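Local coordinates for SusD homolog (Bacteroides thetaiotaomicron VPI-5482, PDB 3IHV), which probably binds sugars at the bacterial outer membrane, as SusD-like proteins do in glycan uptake, at residues Leu170-Ala180 with Phe193-Leu202; His236-Leu245 with Trp254-Glu262. All coordinates share one frame; numbering follows the deposited sequence.

Contact 1 (Leu170-Ala180 with Phe193-Leu202); sequences LLYACDILPYA and FSKGAALGLL
K195 reaches across to the end of the helix opposite and donates from NZ to two backbone carbonyls, C174 O at 2.8 Å and L177 O at 2.7 Å. The second bond runs almost straight out along the C=O direction of L177, while the first is tilted slightly from its carbonyl plane. C174 O lies in the last turn of helix 159-176, where the residue four on is P178, which has no N-H to offer, and the lysine takes that place; L177 O lies just beyond the helix. The positive charge is probably favoured by the partial negative charge at this C-terminal end. The lysine chain leaves with CG anti to the backbone N (chi1 -160°) and then bends twice, which folds NZ back over these oxygens and lays K195 CD over one face of the Y179 ring, a CH-pi contact of 3.9 Å to the ring centroid. L199 CD1 also comes up to this tyrosine, 3.4 Å from Y179 OH. The backbone of K195 is tied as well: its N donates to P178 O at 2.9 Å, and a water accepts from both A180 N and G196 N. Further along, A173 CB meets A198 CB at 3.8 Å, and the sulfur of C174 rests on A198 and on L199 CD2. Leucines close the far end, L171 CD2 meeting L202 CD2 at 3.5 Å and L170 lying against L201 and L202. Helix 219-232 adds T226, I229 and L230 around L199. The two helix segments run nearly antiparallel, at 148° with 8.3 Å between axes, a helical hairpin consistent with the TPR-like helical framework of SusD proteins.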
loop_
_atom_site.group_PDB
_atom_site.type_symbol
_atom_site.label_atom_id
_atom_site.label_comp_id
_atom_site.label_asym_id
_atom_site.label_seq_id
_atom_site.Cartn_x
_atom_site.Cartn_y
_atom_site.Cartn_z
ATOM N N LEU A 170 7.191 -5.486 -16.099
ATOM C CA LEU A 170 6.649 -4.132 -16.120
ATOM C C LEU A 170 7.032 -3.389 -17.401
ATOM O O LEU A 170 6.228 -2.593 -17.923
ATOM C CB LEU A 170 7.061 -3.346 -14.865
ATOM C CG LEU A 170 6.464 -3.942 -13.601
ATOM C CD1 LEU A 170 7.053 -3.274 -12.338
ATOM C CD2 LEU A 170 4.957 -3.805 -13.610
ATOM N N LEU A 171 8.247 -3.613 -17.909
ATOM C CA LEU A 171 8.656 -2.973 -19.165
ATOM C C LEU A 171 7.732 -3.380 -20.313
ATOM O O LEU A 171 7.356 -2.519 -21.134
ATOM C CB LEU A 171 10.132 -3.226 -19.531
ATOM C CG LEU A 171 11.175 -2.468 -18.731
ATOM C CD1 LEU A 171 12.612 -2.986 -19.104
ATOM C CD2 LEU A 171 11.053 -0.957 -18.990
ATOM N N TYR A 172 7.363 -4.662 -20.392
ATOM C CA TYR A 172 6.398 -5.080 -21.399
ATOM C C TYR A 172 5.048 -4.343 -21.213
ATOM O O TYR A 172 4.486 -3.853 -22.175
ATOM C CB TYR A 172 6.159 -6.590 -21.333
ATOM C CG TYR A 172 5.203 -7.115 -22.377
ATOM C CD1 TYR A 172 3.830 -7.085 -22.174
ATOM C CD2 TYR A 172 5.679 -7.686 -23.557
ATOM C CE1 TYR A 172 2.942 -7.603 -23.125
ATOM C CE2 TYR A 172 4.793 -8.196 -24.522
ATOM C CZ TYR A 172 3.438 -8.160 -24.286
ATOM O OH TYR A 172 2.586 -8.648 -25.220
ATOM N N ALA A 173 4.560 -4.233 -19.976
ATOM C CA ALA A 173 3.269 -3.552 -19.708
ATOM C C ALA A 173 3.366 -2.059 -20.066
ATOM O O ALA A 173 2.429 -1.508 -20.638
ATOM C CB ALA A 173 2.810 -3.786 -18.250
ATOM N N CYS A 174 4.508 -1.430 -19.791
ATOM C CA CYS A 174 4.728 -0.046 -20.196
ATOM C C CYS A 174 4.657 0.099 -21.717
ATOM O O CYS A 174 4.128 1.088 -22.222
ATOM C CB CYS A 174 6.092 0.482 -19.739
ATOM S SG CYS A 174 6.224 0.696 -17.924
ATOM N N ASP A 175 5.217 -0.864 -22.436
ATOM C CA ASP A 175 5.266 -0.795 -23.902
ATOM C C ASP A 175 3.892 -1.028 -24.515
ATOM O O ASP A 175 3.501 -0.353 -25.477
ATOM C CB ASP A 175 6.207 -1.871 -24.479
ATOM C CG ASP A 175 7.686 -1.616 -24.204
ATOM O OD1 ASP A 175 8.042 -0.494 -23.831
ATOM O OD2 ASP A 175 8.485 -2.561 -24.379
ATOM N N ILE A 176 3.167 -2.008 -23.995
ATOM C CA ILE A 176 1.917 -2.440 -24.635
ATOM C C ILE A 176 0.633 -1.704 -24.208
ATOM O O ILE A 176 -0.189 -1.406 -25.049
ATOM C CB ILE A 176 1.755 -3.979 -24.491
ATOM C CG1 ILE A 176 2.548 -4.699 -25.591
ATOM C CG2 ILE A 176 0.281 -4.438 -24.654
ATOM C CD1 ILE A 176 4.013 -4.466 -25.663
ATOM N N LEU A 177 0.517 -1.368 -22.927
ATOM C CA LEU A 177 -0.729 -0.788 -22.413
ATOM C C LEU A 177 -0.956 0.641 -22.871
ATOM O O LEU A 177 -0.029 1.405 -22.954
ATOM C CB LEU A 177 -0.763 -0.853 -20.883
ATOM C CG LEU A 177 -0.843 -2.267 -20.293
ATOM C CD1 LEU A 177 -0.555 -2.193 -18.809
ATOM C CD2 LEU A 177 -2.219 -2.937 -20.547
ATOM N N PRO A 178 -2.201 0.994 -23.186
ATOM C CA PRO A 178 -2.459 2.409 -23.448
ATOM C C PRO A 178 -2.565 3.118 -22.099
ATOM O O PRO A 178 -2.731 2.473 -21.076
ATOM C CB PRO A 178 -3.856 2.390 -24.067
ATOM C CG PRO A 178 -4.521 1.203 -23.407
ATOM C CD PRO A 178 -3.411 0.176 -23.309
ATOM N N TYR A 179 -2.464 4.437 -22.099
ATOM C CA TYR A 179 -2.804 5.206 -20.909
ATOM C C TYR A 179 -4.308 5.033 -20.715
ATOM O O TYR A 179 -5.075 4.859 -21.698
ATOM C CB TYR A 179 -2.470 6.691 -21.058
ATOM C CG TYR A 179 -1.010 6.984 -20.937
ATOM C CD1 TYR A 179 -0.415 7.083 -19.691
ATOM C CD2 TYR A 179 -0.216 7.183 -22.058
ATOM C CE1 TYR A 179 0.934 7.348 -19.568
ATOM C CE2 TYR A 179 1.149 7.459 -21.928
ATOM C CZ TYR A 179 1.704 7.533 -20.671
ATOM O OH TYR A 179 3.053 7.809 -20.514
ATOM N N ALA A 180 -4.724 5.048 -19.449
ATOM C CA ALA A 180 -6.131 4.838 -19.089
ATOM C C ALA A 180 -7.110 5.712 -19.881
ATOM O O ALA A 180 -8.128 5.209 -20.331
ATOM C CB ALA A 180 -6.349 5.034 -17.571
ATOM N N PHE A 193 -4.872 -2.403 -14.785
ATOM C CA PHE A 193 -3.624 -1.817 -15.223
ATOM C C PHE A 193 -3.730 -1.119 -16.591
ATOM O O PHE A 193 -4.249 -1.676 -17.573
ATOM C CB PHE A 193 -2.513 -2.878 -15.341
ATOM C CG PHE A 193 -1.702 -3.045 -14.083
ATOM C CD1 PHE A 193 -0.695 -2.141 -13.787
ATOM C CD2 PHE A 193 -1.935 -4.090 -13.213
ATOM C CE1 PHE A 193 0.062 -2.255 -12.632
ATOM C CE2 PHE A 193 -1.168 -4.210 -12.042
ATOM C CZ PHE A 193 -0.167 -3.299 -11.769
ATOM N N SER A 194 -3.151 0.068 -16.629
ATOM C CA SER A 194 -2.954 0.868 -17.821
ATOM C C SER A 194 -1.516 1.375 -17.742
ATOM O O SER A 194 -0.851 1.177 -16.730
ATOM C CB SER A 194 -3.931 2.007 -17.922
ATOM O OG SER A 194 -5.234 1.501 -18.233
ATOM N N LYS A 195 -1.066 2.070 -18.776
ATOM C CA LYS A 195 0.340 2.462 -18.873
ATOM C C LYS A 195 0.848 3.283 -17.705
ATOM O O LYS A 195 1.991 3.096 -17.255
ATOM C CB LYS A 195 0.636 3.213 -20.184
ATOM C CG LYS A 195 2.122 3.164 -20.503
ATOM C CD LYS A 195 2.573 4.126 -21.588
ATOM C CE LYS A 195 1.926 3.925 -22.916
ATOM N NZ LYS A 195 2.282 2.625 -23.600
ATOM N N GLY A 196 0.016 4.189 -17.209
ATOM C CA GLY A 196 0.421 5.039 -16.076
ATOM C C GLY A 196 0.777 4.242 -14.853
ATOM O O GLY A 196 1.781 4.512 -14.210
ATOM N N ALA A 197 -0.030 3.229 -14.546
ATOM C CA ALA A 197 0.235 2.353 -13.426
ATOM C C ALA A 197 1.473 1.525 -13.635
ATOM O O ALA A 197 2.217 1.287 -12.685
ATOM C CB ALA A 197 -0.952 1.426 -13.154
ATOM N N ALA A 198 1.676 1.025 -14.848
ATOM C CA ALA A 198 2.883 0.267 -15.144
ATOM C C ALA A 198 4.120 1.127 -14.960
ATOM O O ALA A 198 5.096 0.678 -14.331
ATOM C CB ALA A 198 2.837 -0.345 -16.608
ATOM N N LEU A 199 4.100 2.351 -15.472
ATOM C CA LEU A 199 5.267 3.234 -15.332
ATOM C C LEU A 199 5.445 3.643 -13.869
ATOM O O LEU A 199 6.558 3.706 -13.372
ATOM C CB LEU A 199 5.102 4.497 -16.165
ATOM C CG LEU A 199 5.165 4.392 -17.689
ATOM C CD1 LEU A 199 4.454 5.609 -18.364
ATOM C CD2 LEU A 199 6.620 4.261 -18.112
ATOM N N GLY A 200 4.335 3.943 -13.202
ATOM C CA GLY A 200 4.422 4.319 -11.775
ATOM C C GLY A 200 4.999 3.217 -10.904
ATOM O O GLY A 200 5.903 3.446 -10.055
ATOM N N LEU A 201 4.493 1.996 -11.106
ATOM C CA LEU A 201 4.976 0.881 -10.318
ATOM C C LEU A 201 6.444 0.584 -10.633
ATOM O O LEU A 201 7.216 0.321 -9.721
ATOM C CB LEU A 201 4.096 -0.359 -10.515
ATOM C CG LEU A 201 4.525 -1.585 -9.691
ATOM C CD1 LEU A 201 4.498 -1.279 -8.218
ATOM C CD2 LEU A 201 3.616 -2.761 -10.021
ATOM N N LEU A 202 6.823 0.647 -11.900
ATOM C CA LEU A 202 8.218 0.409 -12.289
ATOM C C LEU A 202 9.142 1.446 -11.630
ATOM O O LEU A 202 10.243 1.112 -11.213
ATOM C CB LEU A 202 8.372 0.384 -13.801
ATOM C CG LEU A 202 9.772 0.059 -14.302
ATOM C CD1 LEU A 202 10.302 -1.242 -13.671
ATOM C CD2 LEU A 202 9.829 0.026 -15.853
HETATM O O HOH W 1 -2.711 5.140 -17.424
#

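Contact 2 (His236-Leu245 with Trp254-Glu262); sequences HGLLKDYEQL and WDPTESLIE. With EDO (1,2-ethanediol), chain O; EDO (1,2-ethanediol), chain N.
One carbonyl oxygen, T257 O, is gripped from opposite faces of its plane by two successive residues: G237 N at 3.0 Å and H236 ND1 at 3.1 Å. Neither donor lies in the carbonyl plane, yet the oxygen sits within the plane of the imidazole, at its edge. The same ND1 also makes a weak bond to P256 O, bent to 124°, so the proton is shared unevenly between two carbonyls. L260 CD2 lies over one face of the H236 ring, a CH-pi contact 3.7 Å from the ring centroid. E258 extends with CG anti to its backbone N (chi1 -174°), which carries the carboxylate past G237 O to L238, L239 and L245. There E258 OE1 accepts from L239 N at 2.9 Å on its anti side, while R429 forms a salt bridge to OE1 and R396 one to OE2. An alanine at E258 would probably leave L239 N without its acceptor and the charges of R429 and R396 without their carboxylate mate, and open a gap beside L245 CD2. Across the turn, D255 OD1 takes T257 N in an Asx turn and also T257 OG1 at 2.7 Å, holding the threonine so that its CB packs on L239 CD2. Beyond the turn the chain enters strand 259-263, which pairs antiparallel with strand 392-396, with a classic beta bulge where L260 and I261 face L395; helix 397-412 lies against H236, L238, E258 and L260.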
loop_
_atom_site.group_PDB
_atom_site.type_symbol
_atom_site.label_atom_id
_atom_site.label_comp_id
_atom_site.label_asym_id
_atom_site.label_seq_id
_atom_site.Cartn_x
_atom_site.Cartn_y
_atom_site.Cartn_z
ATOM N N HIS A 236 -1.695 12.069 -16.578
ATOM C CA HIS A 236 -2.158 11.879 -15.220
ATOM C C HIS A 236 -1.934 13.167 -14.413
ATOM O O HIS A 236 -1.248 14.084 -14.872
ATOM C CB HIS A 236 -1.506 10.637 -14.580
ATOM C CG HIS A 236 -2.006 9.354 -15.154
ATOM N ND1 HIS A 236 -3.179 8.764 -14.752
ATOM C CD2 HIS A 236 -1.531 8.592 -16.175
ATOM C CE1 HIS A 236 -3.402 7.685 -15.489
ATOM N NE2 HIS A 236 -2.411 7.551 -16.348
ATOM N N GLY A 237 -2.549 13.232 -13.244
ATOM C CA GLY A 237 -2.410 14.421 -12.402
ATOM C C GLY A 237 -2.894 14.186 -11.001
ATOM O O GLY A 237 -3.231 13.055 -10.620
ATOM N N LEU A 238 -2.928 15.280 -10.237
ATOM C CA LEU A 238 -3.439 15.277 -8.882
ATOM C C LEU A 238 -4.860 15.794 -8.878
ATOM O O LEU A 238 -5.193 16.802 -9.575
ATOM C CB LEU A 238 -2.578 16.171 -7.974
ATOM C CG LEU A 238 -1.094 15.805 -7.876
ATOM C CD1 LEU A 238 -0.266 16.852 -7.079
ATOM C CD2 LEU A 238 -0.979 14.386 -7.276
ATOM N N LEU A 239 -5.709 15.130 -8.109
ATOM C CA LEU A 239 -7.046 15.619 -7.916
ATOM C C LEU A 239 -6.905 16.981 -7.256
ATOM O O LEU A 239 -6.024 17.185 -6.388
ATOM C CB LEU A 239 -7.916 14.694 -7.056
ATOM C CG LEU A 239 -8.137 13.280 -7.584
ATOM C CD1 LEU A 239 -9.212 12.557 -6.758
ATOM C CD2 LEU A 239 -8.531 13.317 -9.089
ATOM N N LYS A 240 -7.784 17.894 -7.657
ATOM C CA LYS A 240 -7.738 19.264 -7.109
ATOM C C LYS A 240 -7.839 19.253 -5.581
ATOM O O LYS A 240 -7.037 19.893 -4.900
ATOM C CB LYS A 240 -8.843 20.130 -7.720
ATOM C CG LYS A 240 -8.894 21.541 -7.144
ATOM C CD LYS A 240 -10.007 22.386 -7.811
ATOM C CE LYS A 240 -10.189 23.687 -7.065
ATOM N NZ LYS A 240 -11.110 24.658 -7.752
ATOM N N ASP A 241 -8.827 18.499 -5.078
ATOM C CA ASP A 241 -9.106 18.416 -3.655
ATOM C C ASP A 241 -8.640 17.104 -3.031
ATOM O O ASP A 241 -9.091 16.035 -3.409
ATOM C CB ASP A 241 -10.589 18.580 -3.420
ATOM C CG ASP A 241 -11.094 19.914 -3.875
ATOM O OD1 ASP A 241 -10.444 20.939 -3.590
ATOM O OD2 ASP A 241 -12.176 19.939 -4.498
ATOM N N TYR A 242 -7.745 17.196 -2.063
ATOM C CA TYR A 242 -7.230 15.989 -1.381
ATOM C C TYR A 242 -8.352 15.132 -0.843
ATOM O O TYR A 242 -8.272 13.907 -0.919
ATOM C CB TYR A 242 -6.323 16.387 -0.238
ATOM C CG TYR A 242 -5.505 15.275 0.326
ATOM C CD1 TYR A 242 -4.404 14.757 -0.378
ATOM C CD2 TYR A 242 -5.751 14.789 1.592
ATOM C CE1 TYR A 242 -3.622 13.759 0.170
ATOM C CE2 TYR A 242 -4.978 13.819 2.136
ATOM C CZ TYR A 242 -3.921 13.295 1.435
ATOM O OH TYR A 242 -3.196 12.292 2.029
ATOM N N GLU A 243 -9.374 15.784 -0.299
ATOM C CA GLU A 243 -10.526 15.077 0.267
ATOM C C GLU A 243 -11.225 14.186 -0.766
ATOM O O GLU A 243 -11.746 13.140 -0.432
ATOM C CB GLU A 243 -11.505 16.067 0.922
ATOM C CG GLU A 243 -12.730 15.382 1.552
ATOM C CD GLU A 243 -13.628 16.312 2.352
ATOM O OE1 GLU A 243 -13.227 17.449 2.631
ATOM O OE2 GLU A 243 -14.758 15.893 2.664
ATOM N N GLN A 244 -11.226 14.616 -2.026
ATOM C CA GLN A 244 -11.865 13.858 -3.088
ATOM C C GLN A 244 -11.293 12.465 -3.229
ATOM O O GLN A 244 -11.994 11.542 -3.640
ATOM C CB GLN A 244 -11.804 14.629 -4.428
ATOM C CG GLN A 244 -12.763 14.082 -5.479
ATOM C CD GLN A 244 -14.231 14.271 -5.087
ATOM O OE1 GLN A 244 -14.628 15.352 -4.692
ATOM N NE2 GLN A 244 -15.034 13.223 -5.227
ATOM N N LEU A 245 -9.991 12.289 -2.978
ATOM C CA LEU A 245 -9.455 10.957 -3.016
ATOM C C LEU A 245 -10.180 9.988 -2.071
ATOM O O LEU A 245 -10.372 8.802 -2.412
ATOM C CB LEU A 245 -7.968 10.959 -2.607
ATOM C CG LEU A 245 -6.963 11.594 -3.564
ATOM C CD1 LEU A 245 -5.670 11.928 -2.867
ATOM C CD2 LEU A 245 -6.746 10.680 -4.800
ATOM N N TRP A 254 -14.195 5.271 -9.545
ATOM C CA TRP A 254 -12.944 5.210 -10.273
ATOM C C TRP A 254 -12.717 6.513 -11.027
ATOM O O TRP A 254 -13.553 6.919 -11.807
ATOM C CB TRP A 254 -12.967 4.076 -11.301
ATOM C CG TRP A 254 -11.822 4.075 -12.231
ATOM C CD1 TRP A 254 -11.871 4.383 -13.584
ATOM C CD2 TRP A 254 -10.446 3.761 -11.948
ATOM N NE1 TRP A 254 -10.608 4.296 -14.125
ATOM C CE2 TRP A 254 -9.720 3.931 -13.158
ATOM C CE3 TRP A 254 -9.754 3.365 -10.808
ATOM C CZ2 TRP A 254 -8.353 3.685 -13.246
ATOM C CZ3 TRP A 254 -8.388 3.137 -10.903
ATOM C CH2 TRP A 254 -7.712 3.297 -12.108
ATOM N N ASP A 255 -11.558 7.118 -10.811
ATOM C CA ASP A 255 -11.127 8.289 -11.544
ATOM C C ASP A 255 -9.649 8.005 -11.891
ATOM O O ASP A 255 -8.812 7.943 -10.994
ATOM C CB ASP A 255 -11.238 9.580 -10.711
ATOM C CG ASP A 255 -10.826 10.835 -11.488
ATOM O OD1 ASP A 255 -10.078 10.726 -12.488
ATOM O OD2 ASP A 255 -11.225 11.963 -11.052
ATOM N N PRO A 256 -9.337 7.814 -13.176
ATOM C CA PRO A 256 -7.968 7.449 -13.517
ATOM C C PRO A 256 -6.940 8.591 -13.422
ATOM O O PRO A 256 -5.760 8.361 -13.628
ATOM C CB PRO A 256 -8.091 7.030 -14.993
ATOM C CG PRO A 256 -9.111 7.939 -15.523
ATOM C CD PRO A 256 -10.148 8.066 -14.386
ATOM N N THR A 257 -7.375 9.804 -13.127
ATOM C CA THR A 257 -6.468 10.934 -13.041
ATOM C C THR A 257 -5.254 10.687 -12.147
ATOM O O THR A 257 -4.117 10.758 -12.601
ATOM C CB THR A 257 -7.210 12.209 -12.584
ATOM O OG1 THR A 257 -8.264 12.505 -13.508
ATOM C CG2 THR A 257 -6.250 13.394 -12.520
ATOM N N GLU A 258 -5.525 10.420 -10.880
ATOM C CA GLU A 258 -4.500 10.172 -9.861
ATOM C C GLU A 258 -4.373 8.721 -9.443
ATOM O O GLU A 258 -3.296 8.242 -9.124
ATOM C CB GLU A 258 -4.789 11.053 -8.631
ATOM C CG GLU A 258 -3.700 10.965 -7.573
ATOM C CD GLU A 258 -3.749 12.023 -6.494
ATOM O OE1 GLU A 258 -4.605 12.951 -6.538
ATOM O OE2 GLU A 258 -2.880 11.884 -5.600
ATOM N N SER A 259 -5.489 8.017 -9.371
ATOM C CA SER A 259 -5.473 6.638 -8.956
ATOM C C SER A 259 -4.864 5.748 -10.042
ATOM O O SER A 259 -5.454 5.543 -11.091
ATOM C CB SER A 259 -6.902 6.166 -8.690
ATOM O OG SER A 259 -6.829 4.860 -8.160
ATOM N N LEU A 260 -3.708 5.183 -9.763
ATOM C CA LEU A 260 -3.019 4.315 -10.721
ATOM C C LEU A 260 -3.305 2.816 -10.436
ATOM O O LEU A 260 -3.815 2.115 -11.311
ATOM C CB LEU A 260 -1.534 4.644 -10.688
ATOM C CG LEU A 260 -1.187 6.088 -11.101
ATOM C CD1 LEU A 260 0.339 6.271 -10.986
ATOM C CD2 LEU A 260 -1.676 6.479 -12.505
ATOM N N ILE A 261 -3.057 2.369 -9.203
ATOM C CA ILE A 261 -3.302 1.007 -8.782
ATOM C C ILE A 261 -4.210 1.084 -7.558
ATOM O O ILE A 261 -3.793 1.522 -6.502
ATOM C CB ILE A 261 -2.007 0.220 -8.459
ATOM C CG1 ILE A 261 -1.074 0.242 -9.674
ATOM C CG2 ILE A 261 -2.386 -1.238 -8.030
ATOM C CD1 ILE A 261 0.328 -0.393 -9.420
ATOM N N GLU A 262 -5.465 0.688 -7.732
ATOM C CA GLU A 262 -6.419 0.751 -6.668
ATOM C C GLU A 262 -7.177 -0.569 -6.709
ATOM O O GLU A 262 -7.591 -1.011 -7.785
ATOM C CB GLU A 262 -7.330 1.983 -6.873
ATOM C CG GLU A 262 -8.386 2.190 -5.777
ATOM C CD GLU A 262 -9.263 3.399 -6.011
ATOM O OE1 GLU A 262 -9.149 4.046 -7.091
ATOM O OE2 GLU A 262 -10.024 3.723 -5.081
HETATM C C1 EDO O . -17.378 16.087 -6.216
HETATM O O1 EDO O . -16.837 16.787 -5.087
HETATM C C2 EDO O . -18.471 15.138 -5.755
HETATM O O2 EDO O . -17.955 14.117 -4.881
HETATM C C1 EDO N . -4.790 -3.436 -10.092
HETATM O O1 EDO N . -5.254 -2.530 -11.115
HETATM C C2 EDO N . -5.598 -3.252 -8.797
HETATM O O2 EDO N . -7.021 -3.321 -8.966
#

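How the contacts relate
Following the chain from the N terminus, the first of the two contacts is reached at helix 159-176, and contact 1 brings the chain back on itself across a 12-residue connection without helix or strand, starting helix 195-210. Helix 219-232 follows, and contact 2 then closes a shorter loop of eight residues, mostly helix, in which helix 242-250 continues. The two loops are in series, neither nested nor crossed, with centres about 17 Å apart. They nevertheless meet: A197 CB lies 3.5 Å from L260 O, F193 and I261 pack together, and A180 touches P256. Strand 259-263 is thereby set against the start of helix 195-210, joining the helical hairpin to the small two-stranded sheet.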